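Local coordinates for protein phosphotransferase ChpT (Brucella abortus, PDB 4QPK) that acts as a histidine phosphotransferase in a regulatory phosphorelay, with the response regulator CtrA as its complex partner, that controls cell growth, division and survival inside mammalian host cells, at residues B[98-104]-B[148-154]; B[179-185]-B[237-243]; B[61-65]-B[88-92]; B[195-199]-B[228-232]. All coordinates share one frame; numbering follows the deposited sequence. Where two conformers were deposited one is given.

Contact 1: residues B[98-104]-B[148-154]; sequences FARIAFG and KLLLNML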
loop_
_atom_site.group_PDB
_atom_site.type_symbol
_atom_site.label_atom_id
_atom_site.label_comp_id
_atom_site.label_asym_id
_atom_site.label_seq_id
_atom_site.Cartn_x
_atom_site.Cartn_y
_atom_site.Cartn_z
ATOM N N PHE B 98 3.272 -3.218 -9.692
ATOM C CA PHE B 98 2.100 -2.724 -10.396
ATOM C C PHE B 98 1.377 -1.700 -9.524
ATOM O O PHE B 98 1.038 -0.616 -9.981
ATOM C CB PHE B 98 1.182 -3.891 -10.775
ATOM C CG PHE B 98 -0.009 -3.489 -11.593
ATOM C CD1 PHE B 98 -1.171 -3.055 -10.966
ATOM C CD2 PHE B 98 0.028 -3.553 -12.980
ATOM C CE1 PHE B 98 -2.282 -2.679 -11.713
ATOM C CE2 PHE B 98 -1.092 -3.186 -13.736
ATOM C CZ PHE B 98 -2.245 -2.743 -13.087
ATOM N N ALA B 99 1.203 -2.027 -8.250
ATOM C CA ALA B 99 0.511 -1.124 -7.325
ATOM C C ALA B 99 1.248 0.210 -7.170
ATOM O O ALA B 99 0.610 1.258 -7.056
ATOM C CB ALA B 99 0.344 -1.792 -5.972
ATOM N N ARG B 100 2.573 0.154 -7.194
ATOM C CA ARG B 100 3.428 1.333 -7.045
ATOM C C ARG B 100 3.073 2.435 -8.054
ATOM O O ARG B 100 3.131 3.633 -7.740
ATOM C CB ARG B 100 4.894 0.900 -7.219
ATOM C CG ARG B 100 5.941 1.706 -6.499
ATOM C CD ARG B 100 7.312 1.074 -6.747
ATOM N NE ARG B 100 8.395 2.046 -6.917
ATOM C CZ ARG B 100 8.854 2.481 -8.090
ATOM N NH1 ARG B 100 8.313 2.059 -9.230
ATOM N NH2 ARG B 100 9.852 3.359 -8.122
ATOM N N ILE B 101 2.705 2.023 -9.267
ATOM C CA ILE B 101 2.330 2.960 -10.323
ATOM C C ILE B 101 0.810 3.128 -10.412
ATOM O O ILE B 101 0.330 4.250 -10.523
ATOM C CB ILE B 101 2.876 2.503 -11.704
ATOM C CG1 ILE B 101 4.393 2.307 -11.630
ATOM C CG2 ILE B 101 2.554 3.543 -12.794
ATOM C CD1 ILE B 101 5.049 1.951 -12.976
ATOM N N ALA B 102 0.040 2.044 -10.320
ATOM C CA ALA B 102 -1.405 2.152 -10.524
ATOM C C ALA B 102 -2.108 2.876 -9.367
ATOM O O ALA B 102 -3.055 3.645 -9.575
ATOM C CB ALA B 102 -2.022 0.768 -10.719
ATOM N N PHE B 103 -1.625 2.641 -8.154
ATOM C CA PHE B 103 -2.224 3.241 -6.959
ATOM C C PHE B 103 -1.294 4.285 -6.352
ATOM O O PHE B 103 -1.752 5.297 -5.830
ATOM C CB PHE B 103 -2.544 2.179 -5.891
ATOM C CG PHE B 103 -3.523 1.117 -6.327
ATOM C CD1 PHE B 103 -4.535 1.385 -7.227
ATOM C CD2 PHE B 103 -3.417 -0.169 -5.822
ATOM C CE1 PHE B 103 -5.427 0.385 -7.611
ATOM C CE2 PHE B 103 -4.297 -1.166 -6.203
ATOM C CZ PHE B 103 -5.305 -0.886 -7.099
ATOM N N GLY B 104 0.009 4.015 -6.405
ATOM C CA GLY B 104 1.038 4.864 -5.823
ATOM C C GLY B 104 1.439 6.075 -6.652
ATOM O O GLY B 104 0.801 6.426 -7.646
ATOM N N LYS B 148 -2.200 6.379 -14.700
ATOM C CA LYS B 148 -2.820 5.623 -13.606
ATOM C C LYS B 148 -4.234 5.151 -13.992
ATOM O O LYS B 148 -4.609 4.012 -13.698
ATOM C CB LYS B 148 -2.836 6.461 -12.316
ATOM C CG LYS B 148 -1.425 6.784 -11.794
ATOM C CD LYS B 148 -1.452 7.571 -10.473
ATOM C CE LYS B 148 -1.847 6.625 -9.296
ATOM N NZ LYS B 148 -1.789 7.345 -8.001
ATOM N N LEU B 149 -4.997 5.995 -14.687
ATOM C CA LEU B 149 -6.305 5.584 -15.192
ATOM C C LEU B 149 -6.155 4.343 -16.091
ATOM O O LEU B 149 -6.875 3.363 -15.927
ATOM C CB LEU B 149 -6.977 6.730 -15.960
ATOM C CG LEU B 149 -8.203 6.314 -16.783
ATOM C CD1 LEU B 149 -9.317 5.821 -15.873
ATOM C CD2 LEU B 149 -8.674 7.505 -17.636
ATOM N N LEU B 150 -5.199 4.396 -17.018
ATOM C CA LEU B 150 -4.935 3.280 -17.918
ATOM C C LEU B 150 -4.712 1.970 -17.148
ATOM O O LEU B 150 -5.364 0.961 -17.426
ATOM C CB LEU B 150 -3.726 3.609 -18.818
ATOM C CG LEU B 150 -3.118 2.500 -19.692
ATOM C CD1 LEU B 150 -4.128 1.934 -20.663
ATOM C CD2 LEU B 150 -1.893 3.036 -20.424
ATOM N N LEU B 151 -3.807 1.978 -16.173
ATOM C CA LEU B 151 -3.519 0.759 -15.427
ATOM C C LEU B 151 -4.737 0.286 -14.629
ATOM O O LEU B 151 -4.970 -0.911 -14.497
ATOM C CB LEU B 151 -2.321 0.961 -14.492
ATOM C CG LEU B 151 -0.975 1.129 -15.196
ATOM C CD1 LEU B 151 0.109 1.382 -14.147
ATOM C CD2 LEU B 151 -0.622 -0.108 -16.009
ATOM N N ASN B 152 -5.517 1.220 -14.092
ATOM C CA ASN B 152 -6.708 0.821 -13.356
ATOM C C ASN B 152 -7.797 0.248 -14.269
ATOM O O ASN B 152 -8.557 -0.619 -13.857
ATOM C CB ASN B 152 -7.250 1.993 -12.545
ATOM C CG ASN B 152 -6.555 2.109 -11.193
ATOM O OD1 ASN B 152 -6.971 1.479 -10.218
ATOM N ND2 ASN B 152 -5.474 2.869 -11.147
ATOM N N MET B 153 -7.851 0.720 -15.505
ATOM C CA MET B 153 -8.749 0.141 -16.491
ATOM C C MET B 153 -8.363 -1.312 -16.803
ATOM O O MET B 153 -9.222 -2.115 -17.137
ATOM C CB MET B 153 -8.749 0.987 -17.774
ATOM C CG MET B 153 -9.474 2.300 -17.608
ATOM S SD MET B 153 -9.401 3.363 -19.059
ATOM C CE MET B 153 -10.466 2.523 -20.231
ATOM N N LEU B 154 -7.074 -1.658 -16.702
ATOM C CA LEU B 154 -6.674 -3.057 -16.889
ATOM C C LEU B 154 -7.294 -3.935 -15.818
ATOM O O LEU B 154 -7.679 -5.075 -16.073
ATOM C CB LEU B 154 -5.155 -3.214 -16.827
ATOM C CG LEU B 154 -4.326 -2.312 -17.720
ATOM C CD1 LEU B 154 -2.855 -2.746 -17.655
ATOM C CD2 LEU B 154 -4.871 -2.332 -19.130
#

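Contact 2: residues B[179-185]-B[237-243]; sequences RFVITVK and DIVFSAE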
loop_
_atom_site.group_PDB
_atom_site.type_symbol
_atom_site.label_atom_id
_atom_site.label_comp_id
_atom_site.label_asym_id
_atom_site.label_seq_id
_atom_site.Cartn_x
_atom_site.Cartn_y
_atom_site.Cartn_z
ATOM N N ARG B 179 -6.109 8.222 -26.223
ATOM C CA ARG B 179 -7.260 7.339 -26.136
ATOM C C ARG B 179 -6.767 5.957 -25.697
ATOM O O ARG B 179 -5.794 5.447 -26.247
ATOM C CB ARG B 179 -8.004 7.261 -27.480
ATOM C CG ARG B 179 -9.145 6.247 -27.490
ATOM C CD ARG B 179 -10.047 6.388 -28.727
ATOM N NE ARG B 179 -9.337 6.154 -29.981
ATOM C CZ ARG B 179 -8.968 7.114 -30.829
ATOM N NH1 ARG B 179 -9.250 8.386 -30.568
ATOM N NH2 ARG B 179 -8.325 6.801 -31.948
ATOM N N PHE B 180 -7.404 5.386 -24.670
ATOM C CA PHE B 180 -7.057 4.052 -24.194
ATOM C C PHE B 180 -8.155 3.073 -24.557
ATOM O O PHE B 180 -9.324 3.328 -24.300
ATOM C CB PHE B 180 -6.842 4.028 -22.666
ATOM C CG PHE B 180 -5.894 5.075 -22.161
ATOM C CD1 PHE B 180 -6.168 5.759 -20.976
ATOM C CD2 PHE B 180 -4.713 5.362 -22.844
ATOM C CE1 PHE B 180 -5.295 6.721 -20.490
ATOM C CE2 PHE B 180 -3.837 6.323 -22.365
ATOM C CZ PHE B 180 -4.128 7.003 -21.179
ATOM N N VAL B 181 -7.783 1.938 -25.129
ATOM C CA VAL B 181 -8.772 0.940 -25.484
ATOM C C VAL B 181 -8.404 -0.393 -24.858
ATOM O O VAL B 181 -7.344 -0.950 -25.136
ATOM C CB VAL B 181 -8.898 0.788 -27.011
ATOM C CG1 VAL B 181 -10.088 -0.098 -27.341
ATOM C CG2 VAL B 181 -9.049 2.175 -27.661
ATOM N N ILE B 182 -9.288 -0.892 -24.004
ATOM C CA ILE B 182 -9.080 -2.170 -23.339
ATOM C C ILE B 182 -10.177 -3.119 -23.792
ATOM O O ILE B 182 -11.361 -2.892 -23.518
ATOM C CB ILE B 182 -9.092 -2.019 -21.799
ATOM C CG1 ILE B 182 -7.770 -1.419 -21.316
ATOM C CG2 ILE B 182 -9.250 -3.362 -21.123
ATOM C CD1 ILE B 182 -7.650 0.079 -21.506
ATOM N N THR B 183 -9.778 -4.166 -24.504
ATOM C CA THR B 183 -10.727 -5.111 -25.080
ATOM C C THR B 183 -10.585 -6.488 -24.448
ATOM O O THR B 183 -9.502 -7.079 -24.472
ATOM C CB THR B 183 -10.533 -5.236 -26.607
ATOM O OG1 THR B 183 -10.576 -3.936 -27.205
ATOM C CG2 THR B 183 -11.646 -6.102 -27.200
ATOM N N VAL B 184 -11.670 -6.991 -23.868
ATOM C CA VAL B 184 -11.637 -8.314 -23.257
ATOM C C VAL B 184 -12.600 -9.304 -23.916
ATOM O O VAL B 184 -13.700 -8.952 -24.349
ATOM C CB VAL B 184 -11.929 -8.253 -21.734
ATOM C CG1 VAL B 184 -10.804 -7.509 -21.015
ATOM C CG2 VAL B 184 -13.274 -7.593 -21.452
ATOM N N LYS B 185 -12.126 -10.540 -24.005
ATOM C CA LYS B 185 -12.879 -11.679 -24.535
ATOM C C LYS B 185 -12.640 -12.874 -23.651
ATOM O O LYS B 185 -11.530 -13.071 -23.175
ATOM C CB LYS B 185 -12.454 -11.987 -25.969
ATOM C CG LYS B 185 -13.033 -11.010 -26.920
ATOM C CD LYS B 185 -12.212 -10.756 -28.150
ATOM C CE LYS B 185 -12.945 -9.663 -28.888
ATOM N NZ LYS B 185 -12.270 -8.780 -29.802
ATOM N N ASP B 237 -17.346 -9.431 -27.160
ATOM C CA ASP B 237 -16.351 -8.777 -26.307
ATOM C C ASP B 237 -16.914 -7.613 -25.524
ATOM O O ASP B 237 -18.058 -7.202 -25.722
ATOM C CB ASP B 237 -15.148 -8.292 -27.130
ATOM C CG ASP B 237 -15.505 -7.305 -28.256
ATOM O OD1 ASP B 237 -16.581 -6.678 -28.246
ATOM O OD2 ASP B 237 -14.674 -7.164 -29.183
ATOM N N ILE B 238 -16.091 -7.097 -24.615
ATOM C CA ILE B 238 -16.370 -5.827 -23.968
ATOM C C ILE B 238 -15.187 -4.899 -24.202
ATOM O O ILE B 238 -14.034 -5.293 -24.043
ATOM C CB ILE B 238 -16.624 -5.975 -22.455
ATOM C CG1 ILE B 238 -17.755 -6.985 -22.199
ATOM C CG2 ILE B 238 -16.934 -4.605 -21.854
ATOM C CD1 ILE B 238 -17.900 -7.425 -20.725
ATOM N N VAL B 239 -15.476 -3.677 -24.629
ATOM C CA VAL B 239 -14.442 -2.674 -24.801
ATOM C C VAL B 239 -14.606 -1.570 -23.764
ATOM O O VAL B 239 -15.645 -0.915 -23.690
ATOM C CB VAL B 239 -14.466 -2.058 -26.208
ATOM C CG1 VAL B 239 -13.444 -0.952 -26.321
ATOM C CG2 VAL B 239 -14.215 -3.136 -27.257
ATOM N N PHE B 240 -13.587 -1.398 -22.930
ATOM C CA PHE B 240 -13.535 -0.240 -22.053
ATOM C C PHE B 240 -12.614 0.767 -22.704
ATOM O O PHE B 240 -11.453 0.463 -22.953
ATOM C CB PHE B 240 -13.026 -0.621 -20.658
ATOM C CG PHE B 240 -13.866 -1.655 -19.961
ATOM C CD1 PHE B 240 -14.947 -1.272 -19.178
ATOM C CD2 PHE B 240 -13.570 -3.002 -20.076
ATOM C CE1 PHE B 240 -15.719 -2.223 -18.520
ATOM C CE2 PHE B 240 -14.335 -3.957 -19.428
ATOM C CZ PHE B 240 -15.416 -3.562 -18.648
ATOM N N SER B 241 -13.120 1.954 -23.010
ATOM C CA SER B 241 -12.283 2.956 -23.652
ATOM C C SER B 241 -12.366 4.277 -22.918
ATOM O O SER B 241 -13.358 4.571 -22.257
ATOM C CB SER B 241 -12.684 3.144 -25.120
ATOM O OG SER B 241 -14.011 3.621 -25.210
ATOM N N ALA B 242 -11.307 5.063 -23.013
ATOM C CA ALA B 242 -11.288 6.369 -22.377
ATOM C C ALA B 242 -10.616 7.391 -23.271
ATOM O O ALA B 242 -9.641 7.078 -23.954
ATOM C CB ALA B 242 -10.570 6.298 -21.016
ATOM N N GLU B 243 -11.131 8.615 -23.242
ATOM C CA GLU B 243 -10.591 9.715 -24.028
ATOM C C GLU B 243 -11.191 11.013 -23.510
ATOM O O GLU B 243 -12.160 10.985 -22.752
ATOM C CB GLU B 243 -10.895 9.542 -25.518
ATOM C CG GLU B 243 -12.374 9.581 -25.843
ATOM C CD GLU B 243 -12.641 9.665 -27.334
ATOM O OE1 GLU B 243 -11.666 9.660 -28.124
ATOM O OE2 GLU B 243 -13.828 9.743 -27.712
#

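Contact 3: residues B[61-65]-B[88-92]; sequences PIGAI and SARNA. Unlike the reference sequence in segment 61-65: Ile62 (reference Val).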
loop_
_atom_site.group_PDB
_atom_site.type_symbol
_atom_site.label_atom_id
_atom_site.label_comp_id
_atom_site.label_asym_id
_atom_site.label_seq_id
_atom_site.Cartn_x
_atom_site.Cartn_y
_atom_site.Cartn_z
ATOM N N PRO B 61 0.373 -14.639 -1.763
ATOM C CA PRO B 61 1.746 -15.008 -2.157
ATOM C C PRO B 61 2.770 -14.868 -1.035
ATOM O O PRO B 61 3.684 -15.700 -0.954
ATOM C CB PRO B 61 2.063 -14.035 -3.311
ATOM C CG PRO B 61 1.106 -12.930 -3.181
ATOM C CD PRO B 61 -0.146 -13.528 -2.588
ATOM N N ILE B 62 2.612 -13.888 -0.147
ATOM C CA ILE B 62 3.535 -13.816 0.984
ATOM C C ILE B 62 3.298 -15.012 1.931
ATOM O O ILE B 62 4.244 -15.599 2.447
ATOM C CB ILE B 62 3.411 -12.458 1.709
ATOM C CG1 ILE B 62 4.004 -11.370 0.794
ATOM C CG2 ILE B 62 4.158 -12.486 3.046
ATOM C CD1 ILE B 62 3.754 -9.935 1.241
ATOM N N GLY B 63 2.042 -15.408 2.118
ATOM C CA GLY B 63 1.779 -16.607 2.901
ATOM C C GLY B 63 2.406 -17.852 2.287
ATOM O O GLY B 63 2.940 -18.696 3.005
ATOM N N ALA B 64 2.356 -17.961 0.966
ATOM C CA ALA B 64 2.931 -19.131 0.284
ATOM C C ALA B 64 4.447 -19.163 0.420
ATOM O O ALA B 64 5.051 -20.237 0.445
ATOM C CB ALA B 64 2.532 -19.165 -1.192
ATOM N N ILE B 65 5.081 -17.990 0.480
ATOM C CA ILE B 65 6.520 -17.982 0.747
ATOM C C ILE B 65 6.804 -18.643 2.095
ATOM O O ILE B 65 7.694 -19.498 2.213
ATOM C CB ILE B 65 7.074 -16.542 0.745
ATOM C CG1 ILE B 65 6.998 -15.962 -0.664
ATOM C CG2 ILE B 65 8.505 -16.521 1.308
ATOM C CD1 ILE B 65 7.215 -14.439 -0.717
ATOM N N SER B 88 6.280 -17.486 -5.810
ATOM C CA SER B 88 5.437 -16.692 -4.926
ATOM C C SER B 88 6.067 -15.316 -4.687
ATOM O O SER B 88 5.360 -14.307 -4.600
ATOM C CB SER B 88 5.216 -17.414 -3.609
ATOM O OG SER B 88 4.576 -18.680 -3.841
ATOM N N ALA B 89 7.391 -15.289 -4.547
ATOM C CA ALA B 89 8.092 -14.006 -4.427
ATOM C C ALA B 89 7.962 -13.192 -5.715
ATOM O O ALA B 89 7.818 -11.962 -5.671
ATOM C CB ALA B 89 9.573 -14.227 -4.065
ATOM N N ARG B 90 8.027 -13.862 -6.862
ATOM C CA ARG B 90 7.851 -13.158 -8.138
ATOM C C ARG B 90 6.441 -12.580 -8.252
ATOM O O ARG B 90 6.259 -11.455 -8.725
ATOM C CB ARG B 90 8.147 -14.079 -9.324
ATOM C CG ARG B 90 8.095 -13.345 -10.653
ATOM C CD ARG B 90 8.522 -14.215 -11.830
ATOM N NE ARG B 90 8.452 -13.442 -13.069
ATOM C CZ ARG B 90 8.829 -13.883 -14.264
ATOM N NH1 ARG B 90 9.335 -15.104 -14.399
ATOM N NH2 ARG B 90 8.719 -13.088 -15.323
ATOM N N ASN B 91 5.458 -13.349 -7.804
ATOM C CA ASN B 91 4.064 -12.909 -7.757
ATOM C C ASN B 91 3.900 -11.672 -6.866
ATOM O O ASN B 91 3.365 -10.657 -7.292
ATOM C CB ASN B 91 3.206 -14.075 -7.256
ATOM C CG ASN B 91 1.723 -13.790 -7.285
ATOM O OD1 ASN B 91 1.268 -12.712 -6.907
ATOM N ND2 ASN B 91 0.947 -14.788 -7.698
ATOM N N ALA B 92 4.412 -11.745 -5.645
ATOM C CA ALA B 92 4.322 -10.626 -4.710
ATOM C C ALA B 92 4.995 -9.374 -5.289
ATOM O O ALA B 92 4.438 -8.267 -5.233
ATOM C CB ALA B 92 4.963 -11.008 -3.376
#

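Contact 4: residues B[195-199]-B[228-232]; sequences FLELH and KISIH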
loop_
_atom_site.group_PDB
_atom_site.type_symbol
_atom_site.label_atom_id
_atom_site.label_comp_id
_atom_site.label_asym_id
_atom_site.label_seq_id
_atom_site.Cartn_x
_atom_site.Cartn_y
_atom_site.Cartn_z
ATOM N N PHE B 195 -18.586 -1.502 -10.785
ATOM C CA PHE B 195 -18.122 -0.500 -11.726
ATOM C C PHE B 195 -19.300 0.025 -12.555
ATOM O O PHE B 195 -19.440 1.230 -12.745
ATOM C CB PHE B 195 -17.033 -1.069 -12.643
ATOM C CG PHE B 195 -16.465 -0.061 -13.594
ATOM C CD1 PHE B 195 -15.588 0.913 -13.144
ATOM C CD2 PHE B 195 -16.821 -0.067 -14.934
ATOM C CE1 PHE B 195 -15.070 1.859 -14.010
ATOM C CE2 PHE B 195 -16.313 0.877 -15.804
ATOM C CZ PHE B 195 -15.429 1.842 -15.343
ATOM N N LEU B 196 -20.136 -0.884 -13.044
ATOM C CA LEU B 196 -21.285 -0.503 -13.866
ATOM C C LEU B 196 -22.178 0.469 -13.096
ATOM O O LEU B 196 -22.542 1.535 -13.597
ATOM C CB LEU B 196 -22.073 -1.742 -14.294
ATOM C CG LEU B 196 -23.177 -1.536 -15.335
ATOM C CD1 LEU B 196 -22.611 -1.025 -16.659
ATOM C CD2 LEU B 196 -23.946 -2.830 -15.541
ATOM N N GLU B 197 -22.477 0.095 -11.858
ATOM C CA GLU B 197 -23.251 0.909 -10.927
ATOM C C GLU B 197 -22.706 2.326 -10.749
ATOM O O GLU B 197 -23.401 3.311 -10.998
ATOM C CB GLU B 197 -23.273 0.197 -9.570
ATOM C CG GLU B 197 -24.073 0.871 -8.485
ATOM C CD GLU B 197 -24.000 0.093 -7.179
ATOM O OE1 GLU B 197 -22.934 -0.499 -6.900
ATOM O OE2 GLU B 197 -25.004 0.062 -6.439
ATOM N N LEU B 198 -21.450 2.426 -10.326
ATOM C CA LEU B 198 -20.827 3.722 -10.090
ATOM C C LEU B 198 -20.693 4.547 -11.372
ATOM O O LEU B 198 -20.917 5.759 -11.372
ATOM C CB LEU B 198 -19.457 3.532 -9.445
ATOM C CG LEU B 198 -19.517 2.924 -8.050
ATOM C CD1 LEU B 198 -18.122 2.516 -7.580
ATOM C CD2 LEU B 198 -20.162 3.918 -7.090
ATOM N N HIS B 199 -20.334 3.876 -12.461
ATOM C CA HIS B 199 -20.126 4.543 -13.745
ATOM C C HIS B 199 -21.441 5.131 -14.267
ATOM O O HIS B 199 -21.452 6.163 -14.936
ATOM C CB HIS B 199 -19.531 3.566 -14.762
ATOM C CG HIS B 199 -19.325 4.157 -16.122
ATOM N ND1 HIS B 199 -20.180 3.904 -17.172
ATOM C CD2 HIS B 199 -18.354 4.967 -16.613
ATOM C CE1 HIS B 199 -19.757 4.545 -18.248
ATOM N NE2 HIS B 199 -18.649 5.192 -17.937
ATOM N N LYS B 228 -13.239 10.620 -20.172
ATOM C CA LYS B 228 -14.508 9.940 -20.020
ATOM C C LYS B 228 -14.344 8.472 -20.374
ATOM O O LYS B 228 -13.781 8.150 -21.414
ATOM C CB LYS B 228 -15.553 10.607 -20.920
ATOM C CG LYS B 228 -16.885 9.912 -21.023
ATOM C CD LYS B 228 -17.803 10.711 -21.949
ATOM C CE LYS B 228 -19.089 9.967 -22.258
ATOM N NZ LYS B 228 -19.888 10.673 -23.302
ATOM N N ILE B 229 -14.808 7.582 -19.504
ATOM C CA ILE B 229 -14.792 6.162 -19.808
ATOM C C ILE B 229 -16.093 5.741 -20.473
ATOM O O ILE B 229 -17.180 6.085 -20.000
ATOM C CB ILE B 229 -14.582 5.297 -18.546
ATOM C CG1 ILE B 229 -13.249 5.649 -17.888
ATOM C CG2 ILE B 229 -14.615 3.818 -18.906
ATOM C CD1 ILE B 229 -13.042 4.999 -16.522
ATOM N N SER B 230 -15.974 5.009 -21.574
ATOM C CA SER B 230 -17.133 4.407 -22.230
ATOM C C SER B 230 -17.067 2.896 -22.144
ATOM O O SER B 230 -15.982 2.296 -22.174
ATOM C CB SER B 230 -17.221 4.842 -23.695
ATOM O OG SER B 230 -17.420 6.245 -23.787
ATOM N N ILE B 231 -18.235 2.279 -22.033
ATOM C CA ILE B 231 -18.347 0.833 -22.014
ATOM C C ILE B 231 -19.151 0.394 -23.227
ATOM O O ILE B 231 -20.285 0.829 -23.405
ATOM C CB ILE B 231 -19.049 0.313 -20.753
ATOM C CG1 ILE B 231 -18.397 0.868 -19.484
ATOM C CG2 ILE B 231 -19.035 -1.197 -20.735
ATOM C CD1 ILE B 231 -19.153 0.504 -18.214
ATOM N N HIS B 232 -18.551 -0.446 -24.060
ATOM C CA HIS B 232 -19.255 -1.064 -25.184
ATOM C C HIS B 232 -19.223 -2.584 -25.082
ATOM O O HIS B 232 -18.204 -3.204 -25.379
ATOM C CB HIS B 232 -18.662 -0.622 -26.520
ATOM C CG HIS B 232 -19.438 -1.120 -27.703
ATOM N ND1 HIS B 232 -20.716 -1.616 -27.593
ATOM C CD2 HIS B 232 -19.105 -1.209 -29.012
ATOM C CE1 HIS B 232 -21.146 -1.991 -28.788
ATOM N NE2 HIS B 232 -20.190 -1.750 -29.663
#

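Contact 1: residues B[98-104]-B[148-154]
Lys148 reaches along the C-terminal end of the helix that closes at Ala102. Its CG packs on Ile101 O at 3.3 Å, and a bend at chi3 (74°) turns the rest of the chain across the helix end, where NZ bonds to Gly104 O at 2.8 Å and to Phe103 O at 3.0 Å. The ammonium sits above the plane of both carbonyls, and Tyr217 gives it a further partner. One turn on, Leu151 is the apolar wedge: CB rests on the methyl of Ala102, CD1 lies 3.5 Å from Ile101 CG2, and CD2 runs beside Phe98 CE2, while the edge of the Phe98 ring also meets Leu151 O. The amide of Asn152 bridges both helices. Its ND2 donates to Ala102 O at 3.0 Å and, more directly, to Lys148 O at 2.9 Å (N-H...O 170°), both acceptors lying near the amide plane; OD1, held by Gln214, faces the Phe103 ring edge 3.2 Å from CE1. Leu154 only grazes Phe98. Three carbonyls at and just beyond the end of the first helix thus receive side-chain donors in a buried junction between the DHp helix 78-102 and helix 144-160, and the lysine's positive charge probably suits the negative end of that helix dipole.

Contact 2: residues B[179-185]-B[237-243]
Ile182 and Phe240 face each other as a hydrogen-bonded pair at the middle of two antiparallel strands, with Phe240 N to Ile182 O at 2.7 Å and Ile182 N to Phe240 O at 2.8 Å. The same two-way pairing joins Phe180 to Ala242 and Val184 to Ile238. These three pairs place their side chains on the buried face of the sheet. Phe180, Ile182, Phe240 and Ala242 pack there on helix 144-160, while Val184 meets Ile161 and Ile238 meets Leu189. Chi1 of -66° puts Val184 CG1 anti to the carbonyl carbon and leaves CG2 between that carbon and the backbone N, where it reaches Ile238 CB at 3.9 Å and also touches the edge of the Phe240 ring. The strands are the third and fourth across a five-stranded mixed sheet, part of the C-terminal domain that resembles the catalytic, ATP-binding domain of histidine kinases yet lacks the regions needed to bind ATP. On the other face the pairs are non-hydrogen-bonded and the packing is sparser. Val181 CG1 lies 3.6 Å from Val239 CG1, and Thr183 OG1 is 3.7 Å from Val239 CG2. Both ends of the ladder are charged and partly open to solvent. Lys185 runs alongside Asp237, NZ 3.0 Å from OD2 in a salt bridge whose hydrogen bond is weak, while Asp237 OD1 is held by Thr234. At the other end the NE of Arg179 forms a salt bridge with Glu172.

Contact 3: residues B[61-65]-B[88-92]
Pro61 pushes its ring into the shallow hollow between Ser88, Asn91 and Ala92 on the facing helix. CB lies 3.6 Å from Ser88 O and 4.2 Å from Ala92 CB, and CG comes 3.7 Å from Asn91 OD1, the amide side chain crossing the ring at about a right angle. In return Ser88 is the bump that fills the space among Pro61, Ala64 and Ile65: its CB sits 3.5 Å from Pro61 O and 3.7 Å from Ile65 CG1, while OG rests 3.4 Å from Ala64 CB. Ile65 then slides its far end over the backbone of Ala89, CD1 to CA 3.8 Å. Such small residues let the axes of the two short segments approach to 8.3 Å, at 155° between their directions. These are the hairpin helices of the DHp domain, with Pro61 at a kink in helix 43-74 and the phosphorylatable His56 upstream on the same helix. Ile62, Ile65, Ala89 and Ala92 also pack on the second subunit, as expected of a dimeric helical bundle. No hydrogen bond crosses between the two segments. The polar ends turn to their own helix instead, Ser88 OG to Leu84 O and Asn91 OD1 to Arg95, so the pairing here rests on van der Waals fit, with polar atoms packed among carbons.

Contact 4: residues B[195-199]-B[228-232]
His199 overlaps Ile231 with one face of its imidazole: CG1 of the isoleucine lies over the ring, and the methyl CD1 comes 3.7 Å from ND1, the isoleucine and the imidazole reaching past one another from opposite sides. At its far edge the same ring donates from NE2 to Ile229 O at 2.7 Å, with an N-H...O angle of 155°. The acceptor lies 13° from the ring plane, whereas the nitrogen stands above the plane of the carbonyl. The extended first torsion (chi1 178°) carries the imidazole from the last turn of the helix to the strand backbone, and the bond together with the isoleucine over its face fixes the rotation of the ring. NE2 must carry a proton to make this bond. One turn earlier Phe195 points the same way. Its CE2 meets Ile231 CD1 at 3.7 Å and the edge of its ring, at CZ, faces Ile229 CD1 at 4.1 Å. Ile231 CD1 is therefore shared among three helix residues, since Leu196 CD1 also approaches it, at 4.1 Å and on the more solvent-exposed side. Deeper in, Phe195 continues onto Pro215 and Leu219 of helix 213-225 and onto Ile156 of helix 144-160, and Ile229 reaches Leu149. Strand 229-233 is the outermost of the sheet within this chain, and the short helix 193-199 packs on the face of the sheet that also carries helices 144-160 and 213-225. Helices layered on one face of a mixed sheet make the alpha/beta sandwich typical of histidine-kinase-like ATPase domains, which the C-terminal half of ChpT resembles.

From the N terminus, contact 3 closes first, pairing helices 43-74 and 78-102 into the DHp hairpin. Helix 78-102 then runs on to contact 1, which opens only after contact 3 has closed and joins the hairpin to helix 144-160 of the C-terminal domain; both contacts also touch the second subunit. Contact 2 follows in series and joins strands 178-185 and 238-242, and contact 4 is nested inside the loop it closes, bringing helix 193-199 onto strand 229-233. Met153 of contact 1 packs against Phe240 and Ala242, and Leu149 against Ile229, so helix 144-160 connects three contacts. Contacts 2 and 3 lie on opposite sides of the chain's centre.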